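Inositol-1,4,5-trisphosphate 5-phosphatase 1 (PDB 1I9Y) removes the 5-phosphate from soluble and lipid inositol phosphates through the catalytic region held in this chain, controlling phosphoinositide levels in fission yeast. Local coordinates at residues 205-210 with 280-285; 250-255 with 284-289. All blocks are in the same frame, centred on the assembly; numbering follows the deposited sequence.

Contact 1 (205-210 with 280-285); sequences FGDFNY and AWTDRI
The ring of Phe208 carries the carbonyl O of Arg284 over one face. Gly206 O also lies above the ring plane, offset toward the rim. Beyond the two segments the Phe208 ring stacks with Phe247. The Tyr210 ring has Phe208 CB and a water at its edge, and its OH bonds to Asp178. Phe205 touches Ile285 with CB, 3.6 Å from CG1, while its ring leads away.

The backbones pair antiparallel. Gly206 N bonds to Arg284 O at 2.8 Å, and Arg284 N returns to Gly206 O at 2.9 Å. Next comes a turn, where Phe208 N and Asn209 N both reach Thr282 O, each weakly. The runs GDFNY and AWTDR belong to the two signature motifs of the inositol polyphosphate 5-phosphatases, which build the active site in this family. Here they are held side by side by backbone bonds.

Asp207 and Asp283 stand on the same face of the pairing, with their carboxylate planes 50° apart. Their OD1 atoms are 4.4 Å from each other. Asp207 CG is anti to the backbone N (chi1 -178°), which lays OD1 3.3 Å from Thr282 CB. Asn33 binds OD2 of Asp207; Thr260 is a partner of Asp283 OD2, whose place is less sure. On the far side of the pairing, the Arg284 side chain curls back, and NH2 takes a lone pair of Trp281 O at 2.9 Å; its other nitrogens have acidic partners.

Contact 2 (250-255 with 284-289); sequences FSELPI and RILYRG
Glu252 and Arg284 form a side-on salt bridge with one nitrogen to each oxygen. Arg284 NE gives a bond of 2.7 Å to Glu252 OE2, and Arg284 NH1 one of 3.1 Å to Glu252 OE1. Both oxygens use the syn lone pair, and both bonds are nearly straight. The carboxylate and guanidinium planes are only 12° apart. Glu252 gets there with an extended chain, CG anti to the backbone N (chi1 -175°), while the arginine chain is bent. Tyr296 OH is a further partner of Glu252 OE2, so this oxygen is gripped twice. Ile255 CD1 covers one guanidinium face, 3.6 Å from Arg284 NE.

The face with Arg284, Leu286 and Arg288 is tight. Leu286 CD2 presses on Glu252 CB at 3.3 Å, and Leu286 CB touches the Phe250 ring. Arg288 CB sits 3.7 Å above the centre of that ring in a CH-pi contact. The Arg288 guanidinium bonds to Pro248 O.

The side of Ser251, Leu253 and Tyr287 is looser. Ser251 CB lies over the face of the Tyr287 ring in a longer CH-pi contact, 4.2 Å from its centroid. A water bridges the backbones, accepting from Leu253 N and donating to Ile285 O.

Between the two sides the backbones make a single antiparallel beta bridge. Ser251 N bonds to Tyr287 O at 2.8 Å, and Tyr287 N to Ser251 O. The 250-255 loop thus lines the outer edge of strand 283-288, whose other edge pairs with strand 201-205. Phe250 reaches across to Val202 and Trp204 of that strand. Leu253 and Tyr287 touch Pro293 of strand 292-298, and Tyr287 meets Tyr313 of strand 309-320 edge-to-face. Asp235, just before helix 236-242, forms a second salt bridge to Arg284, at NH1.

Contacts 1 and 2 follow each other along strand 283-288, with centres about 11 Å apart. They share Arg284 and Ile285. In chain order the segments run 205-210, 250-255, 280-285 and 284-289. Strand 283-288 is outermost of the five strands in one sheet of the DNase I-like fold. Contact 1 lies where this strand begins, beside the end of strand 201-205; contact 2 lies on its other edge. The two also touch: the Trp281 ring packs on Ile255, NE1 to CG2 3.3 Å, while NE1 hydrogen-bonds to Phe257 O. Phe208 CE2 is 3.7 Å from Leu286 CD1. Strand 283-288 thus has one signature motif paired on one edge at its start, and loop 250-255 on the other edge.

Contact 1 (205-210 with 280-285)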
loop_
_atom_site.group_PDB
_atom_site.type_symbol
_atom_site.label_atom_id
_atom_site.label_comp_id
_atom_site.label_asym_id
_atom_site.label_seq_id
_atom_site.Cartn_x
_atom_site.Cartn_y
_atom_site.Cartn_z
ATOM N N PHE A 205 -0.257 -1.924 -3.836
ATOM C CA PHE A 205 0.385 -1.075 -4.809
ATOM C C PHE A 205 1.493 -1.780 -5.548
ATOM O O PHE A 205 1.845 -2.903 -5.220
ATOM C CB PHE A 205 0.985 0.144 -4.061
ATOM C CG PHE A 205 2.112 -0.222 -3.106
ATOM C CD1 PHE A 205 3.456 -0.142 -3.508
ATOM C CD2 PHE A 205 1.830 -0.653 -1.818
ATOM C CE1 PHE A 205 4.478 -0.470 -2.612
ATOM C CE2 PHE A 205 2.860 -0.993 -0.921
ATOM C CZ PHE A 205 4.174 -0.899 -1.310
ATOM N N GLY A 206 2.032 -1.131 -6.559
ATOM C CA GLY A 206 3.181 -1.706 -7.256
ATOM C C GLY A 206 3.120 -1.557 -8.747
ATOM O O GLY A 206 2.503 -0.633 -9.234
ATOM N N ASP A 207 3.758 -2.457 -9.480
ATOM C CA ASP A 207 3.748 -2.374 -10.929
ATOM C C ASP A 207 2.643 -3.313 -11.384
ATOM O O ASP A 207 2.898 -4.510 -11.671
ATOM C CB ASP A 207 5.083 -2.827 -11.520
ATOM C CG ASP A 207 5.112 -2.704 -13.045
ATOM O OD1 ASP A 207 4.053 -2.460 -13.688
ATOM O OD2 ASP A 207 6.217 -2.856 -13.618
ATOM N N PHE A 208 1.434 -2.752 -11.497
ATOM C CA PHE A 208 0.271 -3.558 -11.877
ATOM C C PHE A 208 0.271 -3.790 -13.355
ATOM O O PHE A 208 -0.485 -4.587 -13.849
ATOM C CB PHE A 208 -1.040 -2.912 -11.416
ATOM C CG PHE A 208 -1.169 -2.759 -9.931
ATOM C CD1 PHE A 208 -0.403 -3.527 -9.045
ATOM C CD2 PHE A 208 -2.135 -1.898 -9.405
ATOM C CE1 PHE A 208 -0.611 -3.438 -7.692
ATOM C CE2 PHE A 208 -2.350 -1.804 -8.061
ATOM C CZ PHE A 208 -1.573 -2.593 -7.176
ATOM N N ASN A 209 1.136 -3.055 -14.052
ATOM C CA ASN A 209 1.325 -3.201 -15.467
ATOM C C ASN A 209 0.170 -2.851 -16.381
ATOM O O ASN A 209 0.257 -3.117 -17.561
ATOM C CB ASN A 209 1.787 -4.618 -15.786
ATOM C CG ASN A 209 3.241 -4.689 -16.262
ATOM O OD1 ASN A 209 3.709 -3.858 -17.025
ATOM N ND2 ASN A 209 3.954 -5.730 -15.798
ATOM N N TYR A 210 -0.904 -2.288 -15.854
ATOM C CA TYR A 210 -2.020 -1.890 -16.712
ATOM C C TYR A 210 -1.570 -0.750 -17.596
ATOM O O TYR A 210 -0.762 0.105 -17.165
ATOM C CB TYR A 210 -3.190 -1.425 -15.896
ATOM C CG TYR A 210 -3.918 -2.585 -15.256
ATOM C CD1 TYR A 210 -3.544 -3.038 -14.008
ATOM C CD2 TYR A 210 -4.971 -3.209 -15.908
ATOM C CE1 TYR A 210 -4.201 -4.091 -13.392
ATOM C CE2 TYR A 210 -5.646 -4.294 -15.318
ATOM C CZ TYR A 210 -5.249 -4.726 -14.055
ATOM O OH TYR A 210 -5.855 -5.804 -13.465
ATOM N N ALA A 280 2.652 4.366 -20.154
ATOM C CA ALA A 280 1.571 3.873 -19.327
ATOM C C ALA A 280 1.761 4.208 -17.850
ATOM O O ALA A 280 2.909 4.404 -17.405
ATOM C CB ALA A 280 1.499 2.301 -19.479
ATOM N N TRP A 281 0.641 4.266 -17.111
ATOM C CA TRP A 281 0.705 4.406 -15.674
ATOM C C TRP A 281 0.717 2.967 -15.094
ATOM O O TRP A 281 -0.256 2.473 -14.496
ATOM C CB TRP A 281 -0.475 5.182 -15.093
ATOM C CG TRP A 281 -0.382 6.663 -15.354
ATOM C CD1 TRP A 281 0.461 7.584 -14.779
ATOM C CD2 TRP A 281 -1.266 7.384 -16.182
ATOM N NE1 TRP A 281 0.117 8.888 -15.212
ATOM C CE2 TRP A 281 -0.934 8.770 -16.069
ATOM C CE3 TRP A 281 -2.320 6.993 -17.024
ATOM C CZ2 TRP A 281 -1.644 9.750 -16.766
ATOM C CZ3 TRP A 281 -3.017 7.985 -17.712
ATOM C CH2 TRP A 281 -2.671 9.337 -17.575
ATOM N N THR A 282 1.846 2.299 -15.256
ATOM C CA THR A 282 2.003 0.910 -14.763
ATOM C C THR A 282 2.085 0.860 -13.254
ATOM O O THR A 282 1.683 -0.112 -12.635
ATOM C CB THR A 282 3.336 0.332 -15.280
ATOM O OG1 THR A 282 4.337 1.337 -15.082
ATOM C CG2 THR A 282 3.278 0.053 -16.760
ATOM N N ASP A 283 2.639 1.919 -12.669
ATOM C CA ASP A 283 2.861 1.988 -11.230
ATOM C C ASP A 283 1.740 2.689 -10.452
ATOM O O ASP A 283 1.421 3.847 -10.702
ATOM C CB ASP A 283 4.183 2.710 -11.019
ATOM C CG ASP A 283 5.255 2.057 -11.848
ATOM O OD1 ASP A 283 5.637 0.957 -11.426
ATOM O OD2 ASP A 283 5.627 2.550 -12.955
ATOM N N ARG A 284 1.185 1.983 -9.492
ATOM C CA ARG A 284 0.070 2.530 -8.757
ATOM C C ARG A 284 -0.102 2.195 -7.314
ATOM O O ARG A 284 0.417 1.177 -6.813
ATOM C CB ARG A 284 -1.174 2.190 -9.546
ATOM C CG ARG A 284 -1.201 3.402 -10.485
ATOM C CD ARG A 284 -1.581 3.181 -11.781
ATOM N NE ARG A 284 -2.929 3.690 -11.826
ATOM C CZ ARG A 284 -3.665 3.535 -12.902
ATOM N NH1 ARG A 284 -4.905 3.993 -12.916
ATOM N NH2 ARG A 284 -3.102 2.928 -13.934
ATOM N N ILE A 285 -0.797 3.079 -6.622
ATOM C CA ILE A 285 -1.046 2.854 -5.223
ATOM C C ILE A 285 -2.523 3.057 -5.008
ATOM O O ILE A 285 -3.069 4.106 -5.308
ATOM C CB ILE A 285 -0.217 3.839 -4.367
ATOM C CG1 ILE A 285 1.278 3.666 -4.666
ATOM C CG2 ILE A 285 -0.452 3.610 -2.874
ATOM C CD1 ILE A 285 2.150 4.856 -4.071
HETATM O O HOH W 1 -1.525 2.918 -17.725
HETATM O O HOH W 2 -0.933 -0.196 -13.650
#

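Contact 2 (250-255 with 284-289)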
loop_
_atom_site.group_PDB
_atom_site.type_symbol
_atom_site.label_atom_id
_atom_site.label_comp_id
_atom_site.label_asym_id
_atom_site.label_seq_id
_atom_site.Cartn_x
_atom_site.Cartn_y
_atom_site.Cartn_z
ATOM N N PHE A 250 -11.395 -0.346 -3.519
ATOM C CA PHE A 250 -10.156 0.393 -3.434
ATOM C C PHE A 250 -10.322 1.692 -4.168
ATOM O O PHE A 250 -11.019 1.751 -5.174
ATOM C CB PHE A 250 -9.010 -0.317 -4.123
ATOM C CG PHE A 250 -8.430 -1.389 -3.313
ATOM C CD1 PHE A 250 -9.049 -2.643 -3.281
ATOM C CD2 PHE A 250 -7.283 -1.145 -2.570
ATOM C CE1 PHE A 250 -8.501 -3.675 -2.507
ATOM C CE2 PHE A 250 -6.715 -2.142 -1.787
ATOM C CZ PHE A 250 -7.323 -3.425 -1.749
ATOM N N SER A 251 -9.643 2.712 -3.674
ATOM C CA SER A 251 -9.699 3.983 -4.334
ATOM C C SER A 251 -8.281 4.322 -4.741
ATOM O O SER A 251 -7.303 3.761 -4.203
ATOM C CB SER A 251 -10.188 5.069 -3.373
ATOM O OG SER A 251 -11.549 4.797 -3.030
ATOM N N GLU A 252 -8.184 5.206 -5.726
ATOM C CA GLU A 252 -6.907 5.716 -6.135
ATOM C C GLU A 252 -7.122 7.217 -6.171
ATOM O O GLU A 252 -8.180 7.688 -6.643
ATOM C CB GLU A 252 -6.549 5.249 -7.527
ATOM C CG GLU A 252 -5.163 5.674 -7.932
ATOM C CD GLU A 252 -4.831 5.240 -9.328
ATOM O OE1 GLU A 252 -5.763 5.174 -10.195
ATOM O OE2 GLU A 252 -3.637 4.984 -9.587
ATOM N N LEU A 253 -6.148 7.972 -5.681
ATOM C CA LEU A 253 -6.255 9.425 -5.762
ATOM C C LEU A 253 -6.150 9.840 -7.242
ATOM O O LEU A 253 -5.625 9.098 -8.063
ATOM C CB LEU A 253 -5.110 10.039 -4.968
ATOM C CG LEU A 253 -5.335 11.106 -3.923
ATOM C CD1 LEU A 253 -6.638 10.917 -3.206
ATOM C CD2 LEU A 253 -4.102 11.154 -2.997
ATOM N N PRO A 254 -6.683 11.032 -7.610
ATOM C CA PRO A 254 -6.508 11.328 -9.027
ATOM C C PRO A 254 -5.011 11.420 -9.381
ATOM O O PRO A 254 -4.181 11.854 -8.568
ATOM C CB PRO A 254 -7.267 12.670 -9.257
ATOM C CG PRO A 254 -7.681 13.163 -7.921
ATOM C CD PRO A 254 -7.662 11.930 -6.961
ATOM N N ILE A 255 -4.702 10.973 -10.601
ATOM C CA ILE A 255 -3.353 10.982 -11.096
ATOM C C ILE A 255 -3.045 12.286 -11.794
ATOM O O ILE A 255 -3.657 12.629 -12.815
ATOM C CB ILE A 255 -3.104 9.839 -12.093
ATOM C CG1 ILE A 255 -3.179 8.496 -11.368
ATOM C CG2 ILE A 255 -1.767 10.031 -12.773
ATOM C CD1 ILE A 255 -3.113 7.271 -12.289
ATOM N N ARG A 284 1.185 1.983 -9.492
ATOM C CA ARG A 284 0.070 2.530 -8.757
ATOM C C ARG A 284 -0.102 2.195 -7.314
ATOM O O ARG A 284 0.417 1.177 -6.813
ATOM C CB ARG A 284 -1.174 2.190 -9.546
ATOM C CG ARG A 284 -1.201 3.402 -10.485
ATOM C CD ARG A 284 -1.581 3.181 -11.781
ATOM N NE ARG A 284 -2.929 3.690 -11.826
ATOM C CZ ARG A 284 -3.665 3.535 -12.902
ATOM N NH1 ARG A 284 -4.905 3.993 -12.916
ATOM N NH2 ARG A 284 -3.102 2.928 -13.934
ATOM N N ILE A 285 -0.797 3.079 -6.622
ATOM C CA ILE A 285 -1.046 2.854 -5.223
ATOM C C ILE A 285 -2.523 3.057 -5.008
ATOM O O ILE A 285 -3.069 4.106 -5.308
ATOM C CB ILE A 285 -0.217 3.839 -4.367
ATOM C CG1 ILE A 285 1.278 3.666 -4.666
ATOM C CG2 ILE A 285 -0.452 3.610 -2.874
ATOM C CD1 ILE A 285 2.150 4.856 -4.071
ATOM N N LEU A 286 -3.161 2.002 -4.519
ATOM C CA LEU A 286 -4.578 1.957 -4.236
ATOM C C LEU A 286 -4.800 1.690 -2.752
ATOM O O LEU A 286 -3.961 1.006 -2.110
ATOM C CB LEU A 286 -5.214 0.812 -5.014
ATOM C CG LEU A 286 -4.950 0.831 -6.512
ATOM C CD1 LEU A 286 -5.670 -0.380 -7.135
ATOM C CD2 LEU A 286 -5.434 2.165 -7.138
ATOM N N TYR A 287 -5.901 2.210 -2.174
ATOM C CA TYR A 287 -6.155 1.928 -0.758
ATOM C C TYR A 287 -7.603 1.565 -0.489
ATOM O O TYR A 287 -8.524 2.008 -1.218
ATOM C CB TYR A 287 -5.772 3.113 0.124
ATOM C CG TYR A 287 -6.651 4.323 -0.060
ATOM C CD1 TYR A 287 -7.758 4.556 0.771
ATOM C CD2 TYR A 287 -6.389 5.226 -1.075
ATOM C CE1 TYR A 287 -8.588 5.687 0.573
ATOM C CE2 TYR A 287 -7.187 6.338 -1.268
ATOM C CZ TYR A 287 -8.277 6.559 -0.442
ATOM O OH TYR A 287 -9.001 7.677 -0.672
ATOM N N ARG A 288 -7.802 0.770 0.554
ATOM C CA ARG A 288 -9.144 0.353 0.935
ATOM C C ARG A 288 -9.274 0.624 2.439
ATOM O O ARG A 288 -8.385 0.271 3.250
ATOM C CB ARG A 288 -9.360 -1.136 0.640
ATOM C CG ARG A 288 -10.800 -1.523 0.809
ATOM C CD ARG A 288 -11.020 -2.947 1.180
ATOM N NE ARG A 288 -11.403 -3.712 0.018
ATOM C CZ ARG A 288 -12.185 -4.794 0.034
ATOM N NH1 ARG A 288 -12.683 -5.251 1.175
ATOM N NH2 ARG A 288 -12.467 -5.414 -1.104
ATOM N N GLY A 289 -10.355 1.288 2.821
ATOM C CA GLY A 289 -10.553 1.614 4.223
ATOM C C GLY A 289 -10.452 3.114 4.413
ATOM O O GLY A 289 -10.037 3.856 3.506
HETATM O O HOH W 3 -3.575 6.763 -5.075
#